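PDB 4FGQ: periplasmic protein from Legionella pneumophila subsp. pneumophila, which probably acts as a calcium-dependent cysteine protease of the periplasm, with a transglutaminase-like fold. Local coordinates for residues A30-L34 with S52-Q56. Residues are numbered along the deposited sequence.
Sequences AWGNL and SFFNQ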
ATOM      1  N   ALA A  30      14.767   6.257   6.310  1.00 14.96           N
ATOM      2  CA  ALA A  30      14.094   5.237   7.106  1.00 15.45           C
ATOM      3  C   ALA A  30      13.393   4.194   6.241  1.00 15.16           C
ATOM      4  O   ALA A  30      13.398   3.005   6.567  1.00 16.59           O
ATOM      5  CB  ALA A  30      13.106   5.894   8.062  1.00 17.35           C
ATOM      6  N   TRP A  31      12.794   4.648   5.144  1.00 12.19           N
ATOM      7  CA  TRP A  31      12.127   3.773   4.183  1.00 11.17           C
ATOM      8  C   TRP A  31      13.152   2.834   3.540  1.00 13.16           C
ATOM      9  O   TRP A  31      12.919   1.625   3.423  1.00 16.38           O
ATOM     10  CB  TRP A  31      11.453   4.640   3.122  1.00 13.19           C
ATOM     11  CG  TRP A  31      10.642   3.923   2.101  1.00 13.05           C
ATOM     12  CD1 TRP A  31      10.055   2.692   2.209  1.00 12.87           C
ATOM     13  CD2 TRP A  31      10.312   4.417   0.801  1.00 13.36           C
ATOM     14  NE1 TRP A  31       9.384   2.388   1.036  1.00 13.33           N
ATOM     15  CE2 TRP A  31       9.529   3.430   0.166  1.00 14.67           C
ATOM     16  CE3 TRP A  31      10.611   5.598   0.113  1.00 16.13           C
ATOM     17  CZ2 TRP A  31       9.040   3.598  -1.131  1.00 17.42           C
ATOM     18  CZ3 TRP A  31      10.121   5.756  -1.175  1.00 16.13           C
ATOM     19  CH2 TRP A  31       9.348   4.765  -1.779  1.00 16.96           C
ATOM     20  N   GLY A  32      14.277   3.397   3.116  1.00 13.98           N
ATOM     21  CA  GLY A  32      15.346   2.601   2.531  1.00 15.57           C
ATOM     22  C   GLY A  32      15.902   1.597   3.527  1.00 16.37           C
ATOM     23  O   GLY A  32      16.140   0.437   3.176  1.00 17.87           O
ATOM     24  N   ASN A  33      16.119   2.035   4.769  1.00 14.86           N
ATOM     25  CA  ASN A  33      16.623   1.130   5.799  1.00 18.50           C
ATOM     26  C   ASN A  33      15.620   0.007   6.084  1.00 19.23           C
ATOM     27  O   ASN A  33      16.020  -1.139   6.301  1.00 17.32           O
ATOM     28  CB  ASN A  33      16.986   1.883   7.083  1.00 19.01           C
ATOM     29  CG  ASN A  33      18.210   2.776   6.914  1.00 27.16           C
ATOM     30  OD1 ASN A  33      18.989   2.614   5.974  1.00 32.89           O
ATOM     31  ND2 ASN A  33      18.391   3.715   7.840  1.00 31.47           N
ATOM     32  N   LEU A  34      14.324   0.333   6.063  1.00 15.91           N
ATOM     33  CA  LEU A  34      13.272  -0.670   6.242  1.00 14.41           C
ATOM     34  C   LEU A  34      13.383  -1.753   5.182  1.00 15.68           C
ATOM     35  O   LEU A  34      13.393  -2.958   5.495  1.00 15.80           O
ATOM     36  CB  LEU A  34      11.884  -0.013   6.162  1.00 12.25           C
ATOM     37  CG  LEU A  34      10.670  -0.952   6.171  1.00 14.82           C
ATOM     38  CD1 LEU A  34      10.390  -1.433   7.575  1.00 17.61           C
ATOM     39  CD2 LEU A  34       9.442  -0.261   5.593  1.00 15.26           C
ATOM     40  N   SER A  52       3.269  -1.939   9.968  1.00  9.11           N
ATOM     41  CA  SER A  52       3.436  -1.073  11.140  1.00 11.11           C
ATOM     42  C   SER A  52       4.260   0.181  10.842  1.00 10.10           C
ATOM     43  O   SER A  52       3.986   1.264  11.391  1.00 12.71           O
ATOM     44  CB  SER A  52       4.008  -1.863  12.327  1.00 12.65           C
ATOM     45  OG  SER A  52       5.343  -2.304  12.092  1.00 11.24           O
ATOM     46  N   PHE A  53       5.258   0.050   9.966  1.00  8.95           N
ATOM     47  CA  PHE A  53       6.071   1.206   9.585  1.00 11.52           C
ATOM     48  C   PHE A  53       5.189   2.271   8.967  1.00  9.10           C
ATOM     49  O   PHE A  53       5.236   3.433   9.367  1.00 12.78           O
ATOM     50  CB  PHE A  53       7.171   0.821   8.581  1.00 10.06           C
ATOM     51  CG  PHE A  53       8.056   1.985   8.183  1.00 13.78           C
ATOM     52  CD1 PHE A  53       9.112   2.374   8.984  1.00 18.61           C
ATOM     53  CD2 PHE A  53       7.826   2.678   7.003  1.00 12.54           C
ATOM     54  CE1 PHE A  53       9.925   3.449   8.616  1.00 19.79           C
ATOM     55  CE2 PHE A  53       8.627   3.749   6.635  1.00 15.16           C
ATOM     56  CZ  PHE A  53       9.678   4.135   7.440  1.00 15.30           C
ATOM     57  N   PHE A  54       4.392   1.882   7.982  1.00  7.65           N
ATOM     58  CA  PHE A  54       3.578   2.891   7.305  1.00  9.12           C
ATOM     59  C   PHE A  54       2.373   3.334   8.105  1.00 11.06           C
ATOM     60  O   PHE A  54       1.893   4.446   7.910  1.00 12.66           O
ATOM     61  CB  PHE A  54       3.225   2.436   5.885  1.00 10.14           C
ATOM     62  CG  PHE A  54       4.403   2.506   4.971  1.00 10.59           C
ATOM     63  CD1 PHE A  54       4.995   3.729   4.714  1.00 13.33           C
ATOM     64  CD2 PHE A  54       4.989   1.357   4.461  1.00 13.62           C
ATOM     65  CE1 PHE A  54       6.119   3.828   3.914  1.00 14.28           C
ATOM     66  CE2 PHE A  54       6.120   1.452   3.647  1.00 14.70           C
ATOM     67  CZ  PHE A  54       6.680   2.692   3.377  1.00 16.03           C
ATOM     68  N   ASN A  55       1.908   2.505   9.038  1.00  9.76           N
ATOM     69  CA  ASN A  55       0.714   2.891   9.797  1.00 14.21           C
ATOM     70  C   ASN A  55       0.924   4.059  10.745  1.00 16.46           C
ATOM     71  O   ASN A  55      -0.050   4.630  11.240  1.00 19.20           O
ATOM     72  CB  ASN A  55       0.081   1.703  10.522  1.00 12.23           C
ATOM     73  CG  ASN A  55      -0.822   0.906   9.619  1.00 13.18           C
ATOM     74  OD1 ASN A  55      -1.202   1.383   8.545  1.00 14.69           O
ATOM     75  ND2 ASN A  55      -1.166  -0.313  10.028  1.00 13.75           N
ATOM     76  N   GLN A  56       2.188   4.422  10.962  1.00 13.06           N
ATOM     77  CA  GLN A  56       2.579   5.560  11.804  1.00 12.88           C
ATOM     78  C   GLN A  56       2.458   6.911  11.093  1.00 15.17           C
ATOM     79  O   GLN A  56       2.608   7.942  11.730  1.00 15.49           O
ATOM     80  CB  GLN A  56       4.059   5.426  12.231  1.00 19.17           C
ATOM     81  CG  GLN A  56       5.027   5.912  11.113  1.00 17.96           C
ATOM     82  CD  GLN A  56       6.471   6.002  11.511  1.00 28.60           C
ATOM     83  OE1 GLN A  56       6.845   6.798  12.377  1.00 33.53           O
ATOM     84  NE2 GLN A  56       7.310   5.210  10.853  1.00 26.10           N
TER
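Residues 30-34 form a helical turn of helix 22-38, closed by the bond from L34 N to A30 O (2.9 Å), while 52-56 lies on helix 43-55, its CA trace running roughly antiparallel to that of 30-34. The backbones come nearest at L34 and F53, whose CA atoms lie 8.2 Å apart, a gap filled by side chains. F53, with its CA-to-CB bond directed toward the other helix, is the main intruder. Its t chi1 rotamer extends the ring so that F53 CZ meets A30 CB at 3.9 Å along the ring edge, while L34 CD2 sits over one face, 4.0 Å from the ring centroid, in a CH-pi contact. L34 CD2 also lies 4.2 Å from F54 CE2, and so touches both phenylalanines. Deeper in the protein, F54 turns its edge to the face of W31 in an offset edge-to-face pair, with planes at 77° and F54 CZ 3.6 Å from W31 CD1. Helices 75-81 and 86-100 close over this inner layer: I79 touches both W31 and F54, and W31 NE1 is hydrogen-bonded to OG1 of T96. With five apolar residues meeting and the indole nitrogen satisfied elsewhere, the two consecutive helices are held together here by van der Waals and aromatic contacts. Through T96, which meets W31, L34 and F54, and I92, which meets F54, these side chains also link the helical hairpin to helix 86-100, which carries E87 and D88, calcium-binding residues of this protein, although no calcium is bound to this chain in the model.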